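Local structure of small ribosomal subunit protein bS6 (Aquifex aeolicus, 2J5A) at residues Tyr9-Phe14 with Leu68-Thr73; Glu34-Lys39 with Asn80-Gln85; Val16-Ser21 with Gln59-Ala64; Glu42-Glu47 with Ser103-Asn108. The protein probably binds 16S ribosomal RNA together with protein bS18, as a structural component of the small ribosomal subunit. All blocks are in the same frame, centred on the assembly; numbering follows the deposited sequence.

Contact 1. Residues Tyr9-Phe14 with Leu68-Thr73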
# COMPACT_ATOMS: atom_id res chain seq x y z
N TYR A 9 -8.96 0.33 11.07
CA TYR A 9 -8.64 -0.51 9.94
C TYR A 9 -8.43 0.34 8.68
O TYR A 9 -9.16 1.31 8.41
CB TYR A 9 -9.72 -1.58 9.73
CG TYR A 9 -9.91 -2.45 10.95
CD1 TYR A 9 -10.65 -2.01 12.04
CD2 TYR A 9 -9.31 -3.70 11.04
CE1 TYR A 9 -10.82 -2.78 13.17
CE2 TYR A 9 -9.47 -4.48 12.17
CZ TYR A 9 -10.23 -4.02 13.24
OH TYR A 9 -10.39 -4.78 14.37
N TYR A 10 -7.40 -0.02 7.92
CA TYR A 10 -7.00 0.75 6.75
C TYR A 10 -6.66 -0.16 5.61
O TYR A 10 -6.30 -1.34 5.79
CB TYR A 10 -5.80 1.64 7.08
CG TYR A 10 -6.00 2.62 8.23
CD1 TYR A 10 -6.57 3.87 8.02
CD2 TYR A 10 -5.60 2.31 9.53
CE1 TYR A 10 -6.76 4.77 9.06
CE2 TYR A 10 -5.77 3.21 10.58
CZ TYR A 10 -6.36 4.44 10.34
OH TYR A 10 -6.55 5.35 11.36
N GLU A 11 -6.78 0.38 4.41
CA GLU A 11 -6.39 -0.29 3.20
C GLU A 11 -5.50 0.67 2.41
O GLU A 11 -5.83 1.85 2.31
CB GLU A 11 -7.60 -0.66 2.37
CG GLU A 11 -7.26 -1.40 1.11
CD GLU A 11 -8.49 -1.95 0.45
OE1 GLU A 11 -9.11 -2.86 1.02
OE2 GLU A 11 -8.82 -1.48 -0.67
N THR A 12 -4.38 0.14 1.91
CA THR A 12 -3.42 0.90 1.10
C THR A 12 -3.26 0.20 -0.25
O THR A 12 -3.15 -1.01 -0.31
CB THR A 12 -2.03 0.98 1.78
OG1 THR A 12 -2.16 1.65 3.04
CG2 THR A 12 -1.02 1.68 0.94
N VAL A 13 -3.28 0.97 -1.31
CA VAL A 13 -3.04 0.50 -2.65
C VAL A 13 -1.99 1.43 -3.23
O VAL A 13 -2.12 2.65 -3.12
CB VAL A 13 -4.32 0.58 -3.55
CG1 VAL A 13 -4.03 0.10 -4.96
CG2 VAL A 13 -5.47 -0.20 -2.96
N PHE A 14 -0.94 0.86 -3.83
CA PHE A 14 0.10 1.65 -4.46
C PHE A 14 0.59 0.98 -5.75
O PHE A 14 0.43 -0.24 -5.94
CB PHE A 14 1.24 1.93 -3.49
CG PHE A 14 1.95 0.69 -3.02
CD1 PHE A 14 1.41 -0.09 -2.03
CD2 PHE A 14 3.17 0.30 -3.60
CE1 PHE A 14 2.07 -1.23 -1.60
CE2 PHE A 14 3.82 -0.84 -3.18
CZ PHE A 14 3.27 -1.60 -2.18
N LEU A 68 -1.89 -4.27 -2.98
CA LEU A 68 -2.90 -3.85 -2.01
C LEU A 68 -2.63 -4.54 -0.69
O LEU A 68 -2.39 -5.75 -0.68
CB LEU A 68 -4.32 -4.24 -2.50
CG LEU A 68 -5.55 -3.86 -1.66
CD1 LEU A 68 -6.76 -3.76 -2.56
CD2 LEU A 68 -5.81 -4.81 -0.47
N VAL A 69 -2.68 -3.77 0.40
CA VAL A 69 -2.51 -4.32 1.75
C VAL A 69 -3.56 -3.70 2.71
O VAL A 69 -3.88 -2.51 2.64
CB VAL A 69 -1.03 -4.16 2.27
CG1 VAL A 69 -0.70 -2.75 2.63
CG2 VAL A 69 -0.74 -5.10 3.46
N GLN A 70 -4.14 -4.55 3.55
CA GLN A 70 -5.01 -4.09 4.63
C GLN A 70 -4.31 -4.34 5.94
O GLN A 70 -3.52 -5.30 6.08
CB GLN A 70 -6.37 -4.78 4.64
CG GLN A 70 -7.13 -4.69 3.32
CD GLN A 70 -8.43 -5.46 3.37
OE1 GLN A 70 -8.53 -6.46 4.07
NE2 GLN A 70 -9.43 -4.99 2.63
N PHE A 71 -4.55 -3.44 6.88
CA PHE A 71 -3.89 -3.50 8.16
C PHE A 71 -4.73 -2.80 9.22
O PHE A 71 -5.65 -2.04 8.91
CB PHE A 71 -2.47 -2.92 8.07
CG PHE A 71 -2.42 -1.44 7.78
CD1 PHE A 71 -2.46 -0.96 6.48
CD2 PHE A 71 -2.27 -0.52 8.82
CE1 PHE A 71 -2.40 0.41 6.22
CE2 PHE A 71 -2.22 0.85 8.57
CZ PHE A 71 -2.28 1.32 7.25
N LYS A 72 -4.42 -3.12 10.48
CA LYS A 72 -5.06 -2.48 11.62
C LYS A 72 -4.00 -1.84 12.51
O LYS A 72 -2.87 -2.31 12.55
CB LYS A 72 -5.96 -3.45 12.40
CG LYS A 72 -5.29 -4.66 13.05
CD LYS A 72 -6.34 -5.47 13.86
CE LYS A 72 -5.85 -6.85 14.30
NZ LYS A 72 -7.03 -7.72 14.67
N THR A 73 -4.34 -0.75 13.17
CA THR A 73 -3.38 -0.07 14.04
C THR A 73 -4.07 0.87 15.02
O THR A 73 -5.13 1.41 14.72
CB THR A 73 -2.37 0.79 13.23
OG1 THR A 73 -1.32 1.25 14.09
CG2 THR A 73 -3.05 1.99 12.61
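Y10 and F71 face each other as a hydrogen-bonded antiparallel pair, Y10 N to F71 O and F71 N to Y10 O both at 2.9 Å. T12 and V69 repeat the pattern two residues on, while Y9-K72, E11-Q70 and V13-L68 are the non-hydrogen-bonded pairs. The tight part lies under the helices, where T12, V69 and F71 are buried and Y10 is partly exposed. A chi1 of 67° puts F71 CG between the backbone N and the carbonyl carbon; Y10 CB stands 3.5 Å above the ring plane, toward the rim. T12 OG1 meets the ring edge in plane, 3.4 Å from F71 CE1, and is hydrogen-bonded to N97. The Y10 and F71 rings barely overlap. On the other face E11, V13, L68 and K72 are partly exposed, though Y9 and Q70 are buried. Q70 NE2 gives E11 OE1 a 2.7 Å bond at 175°, the carboxylate and amide planes nearly coplanar; Q70 OE1 accepts from K106 N, so both ends of the buried amide are used. K72 runs alongside Y9, K72 CB 3.6 Å from Y9 CD2. With helices 22-38 and 78-88 over one face, this is the central strand pair of the four-stranded alpha/beta sandwich.

Contact 2. Residues Glu34-Lys39 with Asn80-Gln85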
# COMPACT_ATOMS: atom_id res chain seq x y z
N GLU A 34 6.81 -4.12 5.93
CA GLU A 34 7.66 -4.11 7.11
C GLU A 34 7.65 -2.71 7.71
O GLU A 34 7.69 -2.56 8.92
CB GLU A 34 9.09 -4.56 6.74
CG GLU A 34 9.80 -5.43 7.79
CD GLU A 34 8.92 -6.54 8.33
OE1 GLU A 34 8.30 -7.26 7.51
OE2 GLU A 34 8.83 -6.66 9.58
N PHE A 35 7.57 -1.69 6.86
CA PHE A 35 7.37 -0.32 7.31
C PHE A 35 6.08 -0.20 8.12
O PHE A 35 6.06 0.34 9.22
CB PHE A 35 7.34 0.61 6.10
CG PHE A 35 7.05 2.04 6.44
CD1 PHE A 35 8.08 2.96 6.56
CD2 PHE A 35 5.74 2.48 6.62
CE1 PHE A 35 7.79 4.29 6.86
CE2 PHE A 35 5.46 3.81 6.92
CZ PHE A 35 6.48 4.71 7.03
N ILE A 36 4.98 -0.71 7.57
CA ILE A 36 3.72 -0.69 8.29
C ILE A 36 3.86 -1.42 9.63
O ILE A 36 3.41 -0.91 10.65
CB ILE A 36 2.58 -1.31 7.46
CG1 ILE A 36 2.34 -0.49 6.19
CG2 ILE A 36 1.30 -1.40 8.32
CD1 ILE A 36 1.47 -1.18 5.18
N LYS A 37 4.48 -2.60 9.60
CA LYS A 37 4.69 -3.43 10.81
C LYS A 37 5.52 -2.68 11.86
O LYS A 37 5.25 -2.76 13.05
CB LYS A 37 5.38 -4.77 10.46
CG LYS A 37 4.41 -5.87 10.02
CD LYS A 37 5.05 -6.97 9.14
CE LYS A 37 5.73 -8.06 9.98
NZ LYS A 37 6.19 -9.25 9.17
N GLN A 38 6.53 -1.96 11.39
CA GLN A 38 7.34 -1.11 12.25
C GLN A 38 6.43 -0.17 13.05
O GLN A 38 6.50 -0.12 14.28
CB GLN A 38 8.33 -0.30 11.38
CG GLN A 38 9.49 0.37 12.12
CD GLN A 38 10.65 0.75 11.18
OE1 GLN A 38 10.50 1.60 10.30
NE2 GLN A 38 11.82 0.12 11.38
N LYS A 39 5.55 0.54 12.36
CA LYS A 39 4.86 1.67 12.95
C LYS A 39 3.67 1.29 13.84
O LYS A 39 2.92 2.16 14.28
CB LYS A 39 4.42 2.66 11.86
CG LYS A 39 5.55 3.13 10.96
CD LYS A 39 6.22 4.37 11.49
CE LYS A 39 7.39 4.78 10.60
NZ LYS A 39 7.67 6.26 10.69
N ASN A 80 -0.80 8.84 7.58
CA ASN A 80 -0.01 10.01 7.22
C ASN A 80 1.43 9.61 6.87
O ASN A 80 2.00 10.03 5.88
CB ASN A 80 0.03 10.99 8.39
CG ASN A 80 -0.10 12.41 7.95
OD1 ASN A 80 -1.10 12.80 7.33
ND2 ASN A 80 0.93 13.23 8.27
N GLU A 81 1.99 8.80 7.74
CA GLU A 81 3.34 8.31 7.62
C GLU A 81 3.56 7.57 6.31
O GLU A 81 4.53 7.80 5.60
CB GLU A 81 3.61 7.37 8.78
CG GLU A 81 5.01 7.41 9.27
CD GLU A 81 5.30 8.69 10.03
OE1 GLU A 81 4.46 9.10 10.85
OE2 GLU A 81 6.39 9.25 9.82
N LEU A 82 2.62 6.66 6.02
CA LEU A 82 2.71 5.72 4.92
C LEU A 82 2.61 6.51 3.64
O LEU A 82 3.35 6.30 2.67
CB LEU A 82 1.57 4.72 5.04
CG LEU A 82 1.50 3.51 4.14
CD1 LEU A 82 2.83 2.77 4.03
CD2 LEU A 82 0.40 2.59 4.68
N ASP A 83 1.69 7.45 3.65
CA ASP A 83 1.52 8.36 2.56
C ASP A 83 2.79 9.17 2.25
O ASP A 83 3.15 9.35 1.07
CB ASP A 83 0.37 9.29 2.91
CG ASP A 83 -0.03 10.15 1.78
OD1 ASP A 83 -0.83 9.68 0.95
OD2 ASP A 83 0.44 11.31 1.73
N PHE A 84 3.45 9.69 3.28
CA PHE A 84 4.69 10.44 3.07
C PHE A 84 5.77 9.52 2.49
O PHE A 84 6.43 9.86 1.52
CB PHE A 84 5.21 11.04 4.38
CG PHE A 84 6.39 11.95 4.20
CD1 PHE A 84 6.25 13.16 3.54
CD2 PHE A 84 7.63 11.60 4.66
CE1 PHE A 84 7.32 14.00 3.38
CE2 PHE A 84 8.72 12.45 4.49
CZ PHE A 84 8.55 13.65 3.85
N GLN A 85 5.94 8.37 3.12
CA GLN A 85 6.90 7.35 2.66
C GLN A 85 6.67 6.94 1.20
O GLN A 85 7.62 6.81 0.42
CB GLN A 85 6.79 6.14 3.56
CG GLN A 85 7.85 5.08 3.32
CD GLN A 85 9.18 5.38 4.02
OE1 GLN A 85 9.49 6.54 4.36
NE2 GLN A 85 9.97 4.33 4.22
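The axes of helix segments 34-38 and 80-85 run 10.8 Å apart at closest approach, with 148° between their N-to-C directions, so the helices are roughly antiparallel and meet through side chains rather than backbone. F35 carries the largest share of the contact. Its ring reaches toward the Q85 side chain tip to tip. Q85 bends at chi2 (82°), which directs CD toward the ring: Q85 CD is 3.3 Å from F35 CE1, and the amide plane is turned 29° from the ring plane. Q85 CG makes a CH-pi contact over one face of the F35 ring, standing 3.6 Å above it toward the rim. K39 CG, from just past the end of helix 22-38, lies over the opposite face, so each segment places an aliphatic carbon against the ring. Deeper, L82 extends its two methyls obliquely across I36, with L82 CD2 3.9 Å from I36 CG1, while L82 CD1 also touches F35 CD2. Both residues are buried and continue down onto F71 of strand 63-73. At the outer side K39 NZ forms a long salt bridge with E81 OE2, 3.4 Å away, and their side chains cross at about a right angle. Charge thus lies at the outer margin of an apolar seam. Two near-antiparallel helices packed side by side on one face of an antiparallel sheet are the helical layer of the ferredoxin-like fold of S6.

Contact 3. Residues Val16-Ser21 with Gln59-Ala64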
# COMPACT_ATOMS: atom_id res chain seq x y z
N VAL A 16 3.81 0.63 -8.48
CA VAL A 16 5.27 0.68 -8.61
C VAL A 16 5.66 0.87 -10.08
O VAL A 16 5.04 0.27 -10.96
CB VAL A 16 5.89 -0.62 -8.08
CG1 VAL A 16 7.38 -0.66 -8.33
CG2 VAL A 16 5.57 -0.78 -6.60
N LYS A 17 6.68 1.68 -10.35
CA LYS A 17 7.02 1.99 -11.75
C LYS A 17 7.45 0.70 -12.47
O LYS A 17 8.00 -0.21 -11.83
CB LYS A 17 8.04 3.15 -11.91
CG LYS A 17 9.40 2.94 -11.31
CD LYS A 17 10.41 4.06 -11.71
CE LYS A 17 9.98 5.47 -11.29
NZ LYS A 17 11.13 6.31 -10.74
N PRO A 18 7.09 0.58 -13.75
CA PRO A 18 7.23 -0.70 -14.47
C PRO A 18 8.65 -1.10 -14.89
O PRO A 18 8.80 -2.15 -15.48
CB PRO A 18 6.33 -0.52 -15.70
CG PRO A 18 6.33 0.94 -15.96
CD PRO A 18 6.49 1.62 -14.61
N THR A 19 9.66 -0.28 -14.60
CA THR A 19 11.06 -0.55 -14.98
C THR A 19 11.84 -1.32 -13.90
O THR A 19 13.01 -1.65 -14.11
CB THR A 19 11.82 0.77 -15.21
OG1 THR A 19 11.92 1.49 -13.97
CG2 THR A 19 11.12 1.64 -16.25
N LEU A 20 11.22 -1.57 -12.75
CA LEU A 20 11.80 -2.44 -11.74
C LEU A 20 11.56 -3.89 -12.17
O LEU A 20 10.54 -4.19 -12.76
CB LEU A 20 11.15 -2.22 -10.36
CG LEU A 20 11.65 -1.10 -9.44
CD1 LEU A 20 11.71 0.24 -10.12
CD2 LEU A 20 10.77 -1.02 -8.21
N SER A 21 12.47 -4.78 -11.81
CA SER A 21 12.31 -6.18 -12.09
C SER A 21 11.25 -6.78 -11.18
O SER A 21 10.97 -6.24 -10.11
CB SER A 21 13.63 -6.93 -11.85
OG SER A 21 13.89 -7.09 -10.45
N GLN A 59 4.63 10.09 -14.98
CA GLN A 59 6.06 10.20 -15.29
C GLN A 59 6.41 9.46 -16.60
O GLN A 59 7.46 8.83 -16.69
CB GLN A 59 6.94 9.66 -14.15
CG GLN A 59 6.67 10.26 -12.77
CD GLN A 59 7.65 9.73 -11.73
OE1 GLN A 59 8.85 9.64 -11.99
NE2 GLN A 59 7.13 9.37 -10.55
N LYS A 60 5.54 9.57 -17.59
CA LYS A 60 5.72 8.95 -18.91
C LYS A 60 5.61 7.42 -18.90
O LYS A 60 6.18 6.75 -19.76
CB LYS A 60 7.07 9.36 -19.55
CG LYS A 60 7.23 10.87 -19.84
CD LYS A 60 8.53 11.15 -20.64
CE LYS A 60 8.55 10.37 -21.98
NZ LYS A 60 9.48 10.96 -23.01
N PHE A 61 4.87 6.88 -17.93
CA PHE A 61 4.62 5.45 -17.83
C PHE A 61 3.17 5.20 -18.13
O PHE A 61 2.32 5.98 -17.76
CB PHE A 61 4.97 4.94 -16.44
CG PHE A 61 6.43 5.00 -16.13
CD1 PHE A 61 7.32 4.20 -16.83
CD2 PHE A 61 6.91 5.84 -15.14
CE1 PHE A 61 8.68 4.24 -16.55
CE2 PHE A 61 8.26 5.90 -14.85
CZ PHE A 61 9.15 5.09 -15.56
N ASN A 62 2.89 4.10 -18.82
CA ASN A 62 1.52 3.74 -19.21
C ASN A 62 1.03 2.51 -18.47
O ASN A 62 -0.14 2.18 -18.57
CB ASN A 62 1.47 3.42 -20.71
CG ASN A 62 1.87 4.59 -21.57
OD1 ASN A 62 1.43 5.72 -21.35
ND2 ASN A 62 2.71 4.33 -22.58
N ASN A 63 1.94 1.82 -17.79
CA ASN A 63 1.62 0.63 -17.01
C ASN A 63 2.25 0.77 -15.63
O ASN A 63 3.13 1.61 -15.44
CB ASN A 63 2.17 -0.64 -17.70
CG ASN A 63 1.59 -0.86 -19.09
OD1 ASN A 63 0.46 -1.40 -19.25
ND2 ASN A 63 2.34 -0.45 -20.11
N ALA A 64 1.83 -0.05 -14.68
CA ALA A 64 2.45 -0.06 -13.35
C ALA A 64 2.10 -1.33 -12.58
O ALA A 64 1.12 -1.98 -12.89
CB ALA A 64 2.01 1.17 -12.55
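P18 CD lies over one face of the F61 ring, 3.5 Å above its plane and toward the rim. The contact belongs to the end of the ferredoxin-like fold where strand 8-16 turns into helix 22-38, and K17-L20 form a type I beta turn that meets the chain entering strand 63-73. The CH-pi geometry supports the ring contact: P18 CD is 3.9 Å from the F61 centroid and 26° off the normal. A chi1 of -68° sets F61 CG anti to the carbonyl carbon, beside the backbone N. K17 CB stands on the same face, also toward the rim, and K17 CE reaches F61 CE2 at 4.0 Å. T19 crosses the ring at about a right angle, bringing T19 CG2 to 3.6 Å from F61 CE1. Three successive residues of one turn thus gather around a single phenyl group, with no hydrogen bond between the segments. Beside the ring, P18 CG lies 3.3 Å from N63 O, and where the strands come together A64 CB packs against V16 O at 3.5 Å. In the next shell, backbone bonds from V16 to R65 and from A64 to R52 hold the two segments within the sheet, and S21 caps the start of helix 22-38. The K17 chain bends at chi3 and chi4, and its far end is tied to the chain preceding strand 92-100, K17 NZ being hydrogen-bonded to E90 O.

Contact 4. Residues Glu42-Glu47 with Ser103-Asn108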
# COMPACT_ATOMS: atom_id res chain seq x y z
N GLU A 42 -0.76 -4.10 12.11
CA GLU A 42 -0.81 -5.54 11.87
C GLU A 42 -1.38 -5.78 10.49
O GLU A 42 -2.49 -5.34 10.20
CB GLU A 42 -1.67 -6.24 12.91
CG GLU A 42 -1.59 -7.76 12.83
CD GLU A 42 -2.35 -8.45 13.94
OE1 GLU A 42 -2.06 -8.19 15.13
OE2 GLU A 42 -3.23 -9.27 13.62
N ILE A 43 -0.62 -6.48 9.65
CA ILE A 43 -1.04 -6.80 8.29
C ILE A 43 -2.10 -7.90 8.35
O ILE A 43 -1.84 -9.00 8.84
CB ILE A 43 0.14 -7.27 7.41
CG1 ILE A 43 1.28 -6.23 7.39
CG2 ILE A 43 -0.33 -7.59 5.98
CD1 ILE A 43 0.96 -4.90 6.68
N LEU A 44 -3.29 -7.59 7.83
CA LEU A 44 -4.44 -8.48 7.84
C LEU A 44 -4.68 -9.17 6.52
O LEU A 44 -5.32 -10.22 6.47
CB LEU A 44 -5.71 -7.69 8.19
CG LEU A 44 -5.70 -6.88 9.49
CD1 LEU A 44 -7.01 -6.16 9.62
CD2 LEU A 44 -5.45 -7.76 10.71
N TYR A 45 -4.21 -8.58 5.43
CA TYR A 45 -4.57 -9.04 4.11
C TYR A 45 -3.70 -8.36 3.06
O TYR A 45 -3.18 -7.26 3.29
CB TYR A 45 -6.04 -8.75 3.85
CG TYR A 45 -6.55 -9.26 2.53
CD1 TYR A 45 -6.76 -10.62 2.32
CD2 TYR A 45 -6.78 -8.39 1.49
CE1 TYR A 45 -7.22 -11.08 1.11
CE2 TYR A 45 -7.24 -8.84 0.27
CZ TYR A 45 -7.47 -10.18 0.09
OH TYR A 45 -7.93 -10.61 -1.13
N GLU A 46 -3.54 -9.03 1.93
CA GLU A 46 -2.72 -8.52 0.85
C GLU A 46 -3.10 -9.17 -0.47
O GLU A 46 -3.46 -10.34 -0.50
CB GLU A 46 -1.23 -8.73 1.17
CG GLU A 46 -0.70 -10.15 1.09
CD GLU A 46 0.71 -10.27 1.69
OE1 GLU A 46 0.82 -10.38 2.93
OE2 GLU A 46 1.70 -10.21 0.94
N GLU A 47 -3.04 -8.37 -1.54
CA GLU A 47 -3.29 -8.80 -2.91
C GLU A 47 -2.18 -8.24 -3.82
O GLU A 47 -1.78 -7.07 -3.69
CB GLU A 47 -4.66 -8.28 -3.40
CG GLU A 47 -5.86 -9.18 -3.07
CD GLU A 47 -7.22 -8.53 -3.24
OE1 GLU A 47 -7.32 -7.31 -3.57
OE2 GLU A 47 -8.23 -9.24 -3.01
N SER A 103 -15.57 -4.98 8.94
CA SER A 103 -16.30 -5.97 8.16
C SER A 103 -15.82 -6.00 6.71
O SER A 103 -16.18 -6.90 5.94
CB SER A 103 -17.80 -5.67 8.20
OG SER A 103 -18.10 -4.50 7.45
N GLU A 104 -15.02 -5.00 6.33
CA GLU A 104 -14.45 -4.93 4.99
C GLU A 104 -13.09 -5.62 4.90
O GLU A 104 -12.52 -5.71 3.81
CB GLU A 104 -14.35 -3.48 4.56
CG GLU A 104 -15.71 -2.82 4.52
CD GLU A 104 -15.66 -1.42 3.97
OE1 GLU A 104 -15.16 -0.51 4.65
OE2 GLU A 104 -16.16 -1.23 2.85
N VAL A 105 -12.57 -6.12 6.02
CA VAL A 105 -11.31 -6.84 6.01
C VAL A 105 -11.54 -8.18 5.36
O VAL A 105 -12.51 -8.87 5.70
CB VAL A 105 -10.73 -7.03 7.42
CG1 VAL A 105 -9.44 -7.85 7.36
CG2 VAL A 105 -10.51 -5.67 8.10
N LYS A 106 -10.68 -8.55 4.43
CA LYS A 106 -10.84 -9.79 3.67
C LYS A 106 -9.87 -10.83 4.16
O LYS A 106 -9.07 -10.57 5.05
CB LYS A 106 -10.64 -9.53 2.18
CG LYS A 106 -11.66 -8.59 1.60
CD LYS A 106 -11.33 -8.17 0.18
CE LYS A 106 -12.44 -7.32 -0.42
NZ LYS A 106 -12.35 -7.26 -1.92
N LYS A 107 -9.95 -12.04 3.62
CA LYS A 107 -8.92 -13.03 3.90
C LYS A 107 -8.75 -14.10 2.82
O LYS A 107 -9.59 -14.24 1.93
CB LYS A 107 -9.12 -13.65 5.31
CG LYS A 107 -9.72 -15.06 5.38
CD LYS A 107 -9.29 -15.78 6.67
CE LYS A 107 -7.77 -16.04 6.72
NZ LYS A 107 -7.43 -17.24 7.56
N ASN A 108 -7.62 -14.80 2.93
CA ASN A 108 -7.18 -15.94 2.09
C ASN A 108 -5.70 -15.77 1.77
O ASN A 108 -5.06 -14.82 2.26
CB ASN A 108 -8.01 -16.14 0.80
CG ASN A 108 -7.69 -15.12 -0.28
OD1 ASN A 108 -6.57 -15.06 -0.79
ND2 ASN A 108 -8.68 -14.29 -0.61
O HOH W 1 -10.71 -8.55 -3.90
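A classic beta bulge, in which L44 and Y45 both face Q70 of the neighbouring strand, provides the surface on which the C-terminal segment 103-108 lies. L44 and V105 form its first apolar touch, with L44 CD1 3.7 Å from V105 CG1 and their side chains crossing at about a right angle. The larger contact is the buried Y45. A chi1 of -177° sets its CG anti to the backbone N, and K106 CB stands over one face of the ring, 3.7 Å above its centre and only 6° off the normal, a well-centred CH-pi contact. The backbone follows: K106 O and K107 CA each come to 3.6 Å from Y45 CD1. At the ring edge the N108 amide plane is turned 89° from the ring, with ND2 in the ring plane. The K106 chain is extended beyond CG, and a water joins its NZ to E47 OE2, accepting from NZ at 2.9 Å and donating to OE2. E47 OE2 and K106 NZ are 4.7 Å apart, a water-bridged pair and not a direct salt bridge, though their opposite charges probably still attract. Q70 also holds the tail, its OE1 accepting from K106 N. V105 touches Y9, which carries the contact onto strand 8-16. The arrangement is a C-terminal tail crossing an edge strand at its beta bulge, on the sheet face of S6 turned away from the helices.

Contacts 1, 3 and 4 share one antiparallel sheet, ordered 41-53, 63-73, 8-16, 92-100, while contact 2 joins the two helices above it. Contact 1 is central. Its centre is about 10 Å from that of contact 2, which it touches through V69, F71 and T12, and about 8 Å from that of contact 4, reached through strand 63-73. Contact 3 lies at the far end, its centre about 22 Å from those of contacts 1 and 2 and 26 Å from that of contact 4. Along the chain, contact 3 falls wholly between the segments of contact 1, whereas every other pair alternates. Such interleaving binds sequence-distant strands, helices and the C-terminal tail into one compact domain.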